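Local coordinates for protein putative ring-cleaving dioxygenase MhqO (Bacillus subtilis subsp. subtilis, PDB 3OAJ) that is a putative extradiol ring-cleaving dioxygenase that probably binds one iron(II) ion and may contribute to the degradation of aromatic compounds, at residues A[35-40]-A[285-290]; A[47-52]-A[305-310]. One frame throughout, in Å; residues are numbered along the deposited sequence.

Interaction 1 of 2, residues A[35-40]-A[285-290]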
ATOM      1  N   VAL A  35     -11.774   1.581  -4.981  1.00 11.43           N
ATOM      2  CA  VAL A  35     -12.661   0.535  -4.472  1.00 12.02           C
ATOM      3  C   VAL A  35     -13.432   0.951  -3.230  1.00 11.84           C
ATOM      4  O   VAL A  35     -14.417   0.316  -2.881  1.00 12.72           O
ATOM      5  CB  VAL A  35     -11.930  -0.823  -4.233  1.00 12.86           C
ATOM      6  CG1 VAL A  35     -11.409  -1.376  -5.548  1.00 13.83           C
ATOM      7  CG2 VAL A  35     -10.814  -0.690  -3.200  1.00 13.89           C
ATOM      8  N   LYS A  36     -12.989   2.010  -2.549  1.00 11.20           N
ATOM      9  CA  LYS A  36     -13.725   2.492  -1.369  1.00 11.53           C
ATOM     10  C   LYS A  36     -13.393   3.942  -1.071  1.00 11.93           C
ATOM     11  O   LYS A  36     -12.224   4.329  -0.989  1.00 11.95           O
ATOM     12  CB  LYS A  36     -13.411   1.604  -0.144  1.00 11.57           C
ATOM     13  CG  LYS A  36     -14.325   1.840   1.076  1.00 11.83           C
ATOM     14  CD  LYS A  36     -15.774   1.456   0.782  1.00 12.24           C
ATOM     15  CE  LYS A  36     -15.883   0.041   0.251  1.00 12.39           C
ATOM     16  NZ  LYS A  36     -17.309  -0.360   0.028  1.00 12.04           N
ATOM     17  N   GLN A  37     -14.437   4.752  -0.916  1.00 12.28           N
ATOM     18  CA  GLN A  37     -14.250   6.072  -0.353  1.00 13.42           C
ATOM     19  C   GLN A  37     -14.961   6.098   0.971  1.00 12.87           C
ATOM     20  O   GLN A  37     -16.168   5.819   1.076  1.00 12.92           O
ATOM     21  CB  GLN A  37     -14.708   7.214  -1.264  1.00 16.20           C
ATOM     22  CG  GLN A  37     -16.082   7.100  -1.796  1.00 20.93           C
ATOM     23  CD  GLN A  37     -16.511   8.374  -2.481  1.00 19.58           C
ATOM     24  OE1 GLN A  37     -16.665   9.431  -1.839  1.00 20.85           O
ATOM     25  NE2 GLN A  37     -16.686   8.295  -3.796  1.00 21.70           N
ATOM     26  N   THR A  38     -14.179   6.401   1.992  1.00 12.40           N
ATOM     27  CA  THR A  38     -14.713   6.496   3.336  1.00 12.14           C
ATOM     28  C   THR A  38     -13.990   7.624   4.038  1.00 12.33           C
ATOM     29  O   THR A  38     -13.416   8.489   3.369  1.00 11.75           O
ATOM     30  CB  THR A  38     -14.655   5.106   4.065  1.00 12.53           C
ATOM     31  OG1 THR A  38     -15.331   5.186   5.327  1.00 12.94           O
ATOM     32  CG2 THR A  38     -13.218   4.595   4.256  1.00 11.31           C
ATOM     33  N   VAL A  39     -14.046   7.641   5.361  1.00 13.21           N
ATOM     34  CA  VAL A  39     -13.337   8.641   6.144  1.00 14.24           C
ATOM     35  C   VAL A  39     -12.355   7.962   7.098  1.00 15.93           C
ATOM     36  O   VAL A  39     -12.469   6.762   7.365  1.00 16.29           O
ATOM     37  CB  VAL A  39     -14.311   9.566   6.926  1.00 13.58           C
ATOM     38  CG1 VAL A  39     -15.193  10.373   5.968  1.00 13.74           C
ATOM     39  CG2 VAL A  39     -15.170   8.777   7.917  1.00 14.66           C
ATOM     40  N   ASN A  40     -11.393   8.733   7.599  1.00 18.13           N
ATOM     41  CA  ASN A  40     -10.473   8.250   8.625  1.00 21.13           C
ATOM     42  C   ASN A  40     -11.255   7.950   9.900  1.00 23.13           C
ATOM     43  O   ASN A  40     -12.019   8.787  10.380  1.00 22.95           O
ATOM     44  CB  ASN A  40      -9.398   9.314   8.892  1.00 22.41           C
ATOM     45  CG  ASN A  40      -8.278   8.822   9.806  1.00 22.84           C
ATOM     46  OD1 ASN A  40      -8.428   7.838  10.538  1.00 24.12           O
ATOM     47  ND2 ASN A  40      -7.143   9.515   9.765  1.00 24.15           N
ATOM     48  N   GLU A 285     -18.165   4.014  -5.234  1.00 16.19           N
ATOM     49  CA  GLU A 285     -19.005   5.061  -5.842  1.00 17.18           C
ATOM     50  C   GLU A 285     -19.650   6.012  -4.842  1.00 17.41           C
ATOM     51  O   GLU A 285     -19.910   7.173  -5.167  1.00 18.24           O
ATOM     52  CB  GLU A 285     -20.069   4.443  -6.754  1.00 18.20           C
ATOM     53  CG  GLU A 285     -19.498   3.987  -8.087  1.00 21.44           C
ATOM     54  CD  GLU A 285     -20.470   3.172  -8.917  1.00 19.88           C
ATOM     55  OE1 GLU A 285     -21.684   3.164  -8.608  1.00 21.60           O
ATOM     56  OE2 GLU A 285     -20.010   2.541  -9.891  1.00 21.77           O
ATOM     57  N   LYS A 286     -19.898   5.520  -3.635  1.00 16.92           N
ATOM     58  CA  LYS A 286     -20.566   6.312  -2.606  1.00 17.27           C
ATOM     59  C   LYS A 286     -19.683   6.498  -1.385  1.00 15.42           C
ATOM     60  O   LYS A 286     -18.851   5.639  -1.069  1.00 14.81           O
ATOM     61  CB  LYS A 286     -21.871   5.645  -2.180  1.00 19.49           C
ATOM     62  CG  LYS A 286     -22.950   5.630  -3.247  1.00 24.18           C
ATOM     63  CD  LYS A 286     -24.207   4.973  -2.712  1.00 23.01           C
ATOM     64  CE  LYS A 286     -23.953   3.504  -2.432  1.00 24.94           C
ATOM     65  NZ  LYS A 286     -24.833   2.944  -1.374  1.00 25.06           N
ATOM     66  N   LEU A 287     -19.868   7.613  -0.682  1.00 14.86           N
ATOM     67  CA  LEU A 287     -19.171   7.817   0.583  1.00 14.62           C
ATOM     68  C   LEU A 287     -19.746   6.888   1.654  1.00 13.94           C
ATOM     69  O   LEU A 287     -20.887   7.059   2.110  1.00 13.80           O
ATOM     70  CB  LEU A 287     -19.248   9.278   1.046  1.00 15.48           C
ATOM     71  CG  LEU A 287     -18.505   9.564   2.361  1.00 16.43           C
ATOM     72  CD1 LEU A 287     -16.973   9.549   2.204  1.00 15.51           C
ATOM     73  CD2 LEU A 287     -18.989  10.857   3.015  1.00 15.95           C
ATOM     74  N   MET A 288     -18.951   5.897   2.041  1.00 13.35           N
ATOM     75  CA  MET A 288     -19.345   4.971   3.093  1.00 13.84           C
ATOM     76  C   MET A 288     -18.807   5.468   4.424  1.00 13.28           C
ATOM     77  O   MET A 288     -17.687   5.980   4.491  1.00 13.52           O
ATOM     78  CB  MET A 288     -18.827   3.563   2.790  1.00 15.28           C
ATOM     79  CG  MET A 288     -19.167   3.065   1.385  1.00 17.38           C
ATOM     80  SD  MET A 288     -20.913   3.268   0.928  1.00 19.02           S
ATOM     81  CE  MET A 288     -21.641   2.105   2.070  1.00 18.32           C
ATOM     82  N   LEU A 289     -19.602   5.333   5.481  1.00 12.90           N
ATOM     83  CA  LEU A 289     -19.181   5.823   6.802  1.00 13.75           C
ATOM     84  C   LEU A 289     -19.151   4.741   7.861  1.00 14.73           C
ATOM     85  O   LEU A 289     -20.041   3.890   7.868  1.00 15.29           O
ATOM     86  CB  LEU A 289     -20.116   6.937   7.275  1.00 13.67           C
ATOM     87  CG  LEU A 289     -20.092   8.256   6.505  1.00 13.99           C
ATOM     88  CD1 LEU A 289     -21.127   9.220   7.066  1.00 14.32           C
ATOM     89  CD2 LEU A 289     -18.709   8.912   6.501  1.00 14.19           C
ATOM     90  N   PRO A 290     -18.131   4.768   8.754  1.00 15.07           N
ATOM     91  CA  PRO A 290     -18.230   3.958   9.967  1.00 15.46           C
ATOM     92  C   PRO A 290     -19.575   4.311  10.618  1.00 15.75           C
ATOM     93  O   PRO A 290     -19.916   5.494  10.717  1.00 15.92           O
ATOM     94  CB  PRO A 290     -17.034   4.424  10.799  1.00 15.62           C
ATOM     95  CG  PRO A 290     -16.021   4.919   9.794  1.00 16.10           C
ATOM     96  CD  PRO A 290     -16.856   5.512   8.683  1.00 15.46           C
TER
HETATM   97  O   HOH W   1     -17.079   3.694  -1.685  1.00 13.39           O

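Interaction 2 of 2, residues A[47-52]-A[305-310]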
ATOM      1  N   TYR A  47     -10.907  12.243   4.317  1.00 15.41           N
ATOM      2  CA  TYR A  47     -11.119  11.055   3.499  1.00 13.59           C
ATOM      3  C   TYR A  47     -10.146   9.951   3.863  1.00 12.79           C
ATOM      4  O   TYR A  47      -9.011  10.200   4.255  1.00 12.44           O
ATOM      5  CB  TYR A  47     -10.859  11.356   2.028  1.00 13.64           C
ATOM      6  CG  TYR A  47     -11.974  12.025   1.261  1.00 14.55           C
ATOM      7  CD1 TYR A  47     -13.188  11.372   1.031  1.00 13.96           C
ATOM      8  CD2 TYR A  47     -11.784  13.288   0.700  1.00 13.90           C
ATOM      9  CE1 TYR A  47     -14.201  11.984   0.286  1.00 14.82           C
ATOM     10  CE2 TYR A  47     -12.784  13.911  -0.038  1.00 14.75           C
ATOM     11  CZ  TYR A  47     -13.983  13.249  -0.253  1.00 13.92           C
ATOM     12  OH  TYR A  47     -14.983  13.853  -0.979  1.00 15.39           O
ATOM     13  N   HIS A  48     -10.599   8.727   3.656  1.00 11.40           N
ATOM     14  CA  HIS A  48      -9.714   7.599   3.527  1.00 10.97           C
ATOM     15  C   HIS A  48     -10.117   6.930   2.231  1.00 10.56           C
ATOM     16  O   HIS A  48     -11.230   6.421   2.131  1.00 11.35           O
ATOM     17  CB  HIS A  48      -9.877   6.629   4.702  1.00 11.63           C
ATOM     18  CG  HIS A  48      -8.797   5.591   4.783  1.00 10.28           C
ATOM     19  ND1 HIS A  48      -8.834   4.543   5.680  1.00 12.22           N
ATOM     20  CD2 HIS A  48      -7.666   5.421   4.054  1.00 11.49           C
ATOM     21  CE1 HIS A  48      -7.753   3.796   5.522  1.00 11.39           C
ATOM     22  NE2 HIS A  48      -7.027   4.309   4.547  1.00 11.45           N
ATOM     23  N   LEU A  49      -9.210   6.945   1.249  1.00  9.97           N
ATOM     24  CA  LEU A  49      -9.474   6.387  -0.080  1.00 10.24           C
ATOM     25  C   LEU A  49      -8.674   5.106  -0.259  1.00 10.15           C
ATOM     26  O   LEU A  49      -7.492   5.045   0.080  1.00 10.74           O
ATOM     27  CB  LEU A  49      -9.087   7.382  -1.185  1.00 11.13           C
ATOM     28  CG  LEU A  49      -9.695   8.785  -1.096  1.00 11.98           C
ATOM     29  CD1 LEU A  49      -9.227   9.583  -2.315  1.00 11.41           C
ATOM     30  CD2 LEU A  49     -11.222   8.731  -1.019  1.00 11.57           C
ATOM     31  N   TYR A  50      -9.322   4.090  -0.820  1.00 10.10           N
ATOM     32  CA  TYR A  50      -8.673   2.808  -1.107  1.00 10.64           C
ATOM     33  C   TYR A  50      -8.728   2.546  -2.606  1.00 10.62           C
ATOM     34  O   TYR A  50      -9.808   2.564  -3.223  1.00 11.27           O
ATOM     35  CB  TYR A  50      -9.400   1.668  -0.400  1.00 11.26           C
ATOM     36  CG  TYR A  50      -9.382   1.642   1.113  1.00 11.74           C
ATOM     37  CD1 TYR A  50     -10.331   2.339   1.861  1.00 11.51           C
ATOM     38  CD2 TYR A  50      -8.487   0.823   1.793  1.00 11.72           C
ATOM     39  CE1 TYR A  50     -10.364   2.254   3.257  1.00 12.46           C
ATOM     40  CE2 TYR A  50      -8.499   0.732   3.184  1.00 12.22           C
ATOM     41  CZ  TYR A  50      -9.434   1.459   3.911  1.00 12.27           C
ATOM     42  OH  TYR A  50      -9.462   1.346   5.282  1.00 13.37           O
ATOM     43  N   PHE A  51      -7.553   2.321  -3.187  1.00 10.39           N
ATOM     44  CA  PHE A  51      -7.426   1.953  -4.601  1.00 10.69           C
ATOM     45  C   PHE A  51      -6.860   0.545  -4.695  1.00 10.76           C
ATOM     46  O   PHE A  51      -6.081   0.113  -3.833  1.00 11.69           O
ATOM     47  CB  PHE A  51      -6.467   2.904  -5.339  1.00 11.50           C
ATOM     48  CG  PHE A  51      -6.945   4.338  -5.418  1.00 10.73           C
ATOM     49  CD1 PHE A  51      -7.624   4.801  -6.543  1.00 11.51           C
ATOM     50  CD2 PHE A  51      -6.687   5.242  -4.381  1.00 11.44           C
ATOM     51  CE1 PHE A  51      -8.053   6.121  -6.630  1.00 11.39           C
ATOM     52  CE2 PHE A  51      -7.131   6.573  -4.455  1.00 11.46           C
ATOM     53  CZ  PHE A  51      -7.803   7.010  -5.584  1.00 11.61           C
ATOM     54  N   GLY A  52      -7.224  -0.176  -5.745  1.00 10.82           N
ATOM     55  CA  GLY A  52      -6.656  -1.499  -5.943  1.00 11.07           C
ATOM     56  C   GLY A  52      -6.974  -2.039  -7.321  1.00 11.03           C
ATOM     57  O   GLY A  52      -7.288  -1.269  -8.247  1.00 11.29           O
ATOM     58  N   LEU A 305     -13.954  17.677   0.506  1.00 16.75           N
ATOM     59  CA  LEU A 305     -13.755  18.286  -0.812  1.00 16.27           C
ATOM     60  C   LEU A 305     -14.336  17.387  -1.893  1.00 15.77           C
ATOM     61  O   LEU A 305     -14.093  16.193  -1.885  1.00 15.83           O
ATOM     62  CB  LEU A 305     -12.258  18.514  -1.086  1.00 16.87           C
ATOM     63  CG  LEU A 305     -11.565  19.641  -0.311  1.00 17.56           C
ATOM     64  CD1 LEU A 305     -10.054  19.554  -0.459  1.00 17.66           C
ATOM     65  CD2 LEU A 305     -12.071  21.024  -0.755  1.00 17.39           C
ATOM     66  N   PRO A 306     -15.099  17.957  -2.842  1.00 15.50           N
ATOM     67  CA  PRO A 306     -15.591  17.106  -3.907  1.00 15.02           C
ATOM     68  C   PRO A 306     -14.459  16.688  -4.841  1.00 14.62           C
ATOM     69  O   PRO A 306     -13.475  17.424  -5.028  1.00 14.96           O
ATOM     70  CB  PRO A 306     -16.602  18.002  -4.636  1.00 15.54           C
ATOM     71  CG  PRO A 306     -16.113  19.380  -4.385  1.00 24.25           C
ATOM     72  CD  PRO A 306     -15.565  19.349  -2.989  1.00 15.83           C
ATOM     73  N   PHE A 307     -14.600  15.507  -5.424  1.00 14.29           N
ATOM     74  CA  PHE A 307     -13.657  15.029  -6.416  1.00 14.76           C
ATOM     75  C   PHE A 307     -14.330  13.960  -7.257  1.00 15.68           C
ATOM     76  O   PHE A 307     -15.322  13.365  -6.834  1.00 16.59           O
ATOM     77  CB  PHE A 307     -12.347  14.513  -5.762  1.00 15.34           C
ATOM     78  CG  PHE A 307     -12.479  13.170  -5.089  1.00 17.52           C
ATOM     79  CD1 PHE A 307     -12.154  12.007  -5.773  1.00 16.24           C
ATOM     80  CD2 PHE A 307     -12.905  13.074  -3.768  1.00 16.39           C
ATOM     81  CE1 PHE A 307     -12.269  10.758  -5.158  1.00 17.90           C
ATOM     82  CE2 PHE A 307     -13.024  11.832  -3.149  1.00 17.76           C
ATOM     83  CZ  PHE A 307     -12.722  10.677  -3.847  1.00 16.63           C
ATOM     84  N   GLU A 308     -13.808  13.729  -8.455  1.00 16.64           N
ATOM     85  CA  GLU A 308     -14.343  12.670  -9.293  1.00 18.66           C
ATOM     86  C   GLU A 308     -13.254  11.782  -9.871  1.00 17.75           C
ATOM     87  O   GLU A 308     -12.138  12.237 -10.151  1.00 17.45           O
ATOM     88  CB  GLU A 308     -15.285  13.221 -10.378  1.00 21.29           C
ATOM     89  CG  GLU A 308     -14.615  13.842 -11.599  1.00 29.50           C
ATOM     90  CD  GLU A 308     -15.584  14.071 -12.765  1.00 24.99           C
ATOM     91  OE1 GLU A 308     -15.119  14.461 -13.858  1.00 30.59           O
ATOM     92  OE2 GLU A 308     -16.805  13.852 -12.597  1.00 30.29           O
ATOM     93  N   VAL A 309     -13.581  10.505 -10.020  1.00 17.54           N
ATOM     94  CA  VAL A 309     -12.710   9.577 -10.711  1.00 17.48           C
ATOM     95  C   VAL A 309     -12.944   9.856 -12.183  1.00 17.67           C
ATOM     96  O   VAL A 309     -14.069   9.723 -12.673  1.00 18.89           O
ATOM     97  CB  VAL A 309     -13.074   8.124 -10.362  1.00 18.16           C
ATOM     98  CG1 VAL A 309     -12.290   7.127 -11.222  1.00 20.35           C
ATOM     99  CG2 VAL A 309     -12.834   7.864  -8.871  1.00 20.07           C
ATOM    100  N   ARG A 310     -11.891  10.273 -12.882  1.00 16.79           N
ATOM    101  CA  ARG A 310     -12.034  10.668 -14.285  1.00 16.88           C
ATOM    102  C   ARG A 310     -10.890  10.170 -15.151  1.00 17.99           C
ATOM    103  O   ARG A 310      -9.741  10.087 -14.711  1.00 17.09           O
ATOM    104  CB  ARG A 310     -12.175  12.192 -14.412  1.00 16.30           C
ATOM    105  CG  ARG A 310     -11.073  12.988 -13.724  1.00 15.26           C
ATOM    106  CD  ARG A 310     -11.368  14.463 -13.679  1.00 15.62           C
ATOM    107  NE  ARG A 310     -10.268  15.169 -13.027  1.00 14.70           N
ATOM    108  CZ  ARG A 310     -10.226  16.475 -12.785  1.00 14.32           C
ATOM    109  NH1 ARG A 310     -11.234  17.269 -13.137  1.00 14.86           N
ATOM    110  NH2 ARG A 310      -9.167  16.995 -12.187  1.00 14.48           N
TER

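Interaction 1 of 2, residues A[35-40]-A[285-290]
T38 and M288 meet through the threonine hydroxyl. T38 OG1 donates to M288 O over 2.6 Å. The hydroxyl lies above the plane of that carbonyl, 43° out of it. T38 holds OG1 opposite its backbone N (chi1 -173°), which carries the hydroxyl to the M288 carbonyl. T38 CA adds a CH...O contact to the same oxygen. One residue back, M288 N donates to Q37 O at 2.9 Å. This bond is nearly straight, 167° at the hydrogen, and lies in the carbonyl plane. K36 crosses M288 at about a right angle, its CD 3.8 Å from M288 CG. The lysine chain bends at chi2 and chi3, and its NZ is held by salt bridges to D277 and E278.

Strand 33-39 is an outermost strand of one of the two eight-stranded sheets built from both VOC modules. Its inner edge pairs with strand 47-52, where V35 and K36 both face Y50 in a classic beta bulge. The loop 285-290 runs along the other edge. It thus links the N-terminal module to the C-terminal part of the chain.

The Q37 side chain lies along the backbone of the loop, with its CG 3.2 Å from K286 O. Its NE2 is bonded to G284 O. A water accepts from Q37 N and donates to K286 O. V39 supplies the apolar end. The V39 and L289 side chains cross obliquely, with V39 CG2 3.8 Å from L289 CD2, and V39 CG2 also touches P290 CD. V39 and L289 both lean on I300 of helix 297-303.

Interaction 2 of 2, residues A[47-52]-A[305-310]
L305 meets Y47 through its backbone carbonyl. Y47 OH donates to L305 O over 2.7 Å. The oxygen sits at the edge of the tyrosine ring, in the ring plane. The hydroxyl lies 37° out of the plane of the L305 carbonyl. This bond satisfies the polar end of a buried tyrosine.

F307 carries the apolar part. Its ring forms a T-shaped (edge-to-face) stack with Y47, and phenylalanine supplies the edge. F307 CE2 stands over one tyrosine face, displaced toward the rim, 3.4 Å from Y47 CZ. The centroids are 5.0 Å apart and the planes stand at 87°. F307 has CG between its backbone N and carbonyl carbon (chi1 75°), and the ring is directed at the strand. F307 CZ also lies 3.7 Å from L49 CD2. The two side chains come from opposite directions.

Beyond F307 the tail follows other elements. E308 O accepts from Q20 NE2, V309 touches L34 and F142, and R310 forms a salt bridge to D24. Residues 305-310 follow helix 297-303 as an extended tail. F307 also touches Q20 and T23 of helix 19-29. Strand 47-52 lies between strands 33-39 and 61-66 in the sheet, and Y47 also rests on P66 of the latter.

How the interactions relate
Both interactions fasten the C-terminal part of the chain to the first VOC module, and both are partly buried. Interaction 1 engages the edge of strand 33-39; interaction 2 engages side chains on the next strand, 47-52. The two strands are joined by backbone bonds such as H48 N to T38 O. Chemistry follows position. At the strand edge, interaction 1 uses one backbone bond, a hydroxyl bond, a bridging water and a small apolar patch at V39. Interaction 2 relies on an aromatic pair and one tyrosine bond. Helix 297-303 lies between segments 285-290 and 305-310 in the chain. The centres of interactions 1 and 2 lie about 9 Å apart. Neither contact includes the zinc ligands H11, H218 and E266.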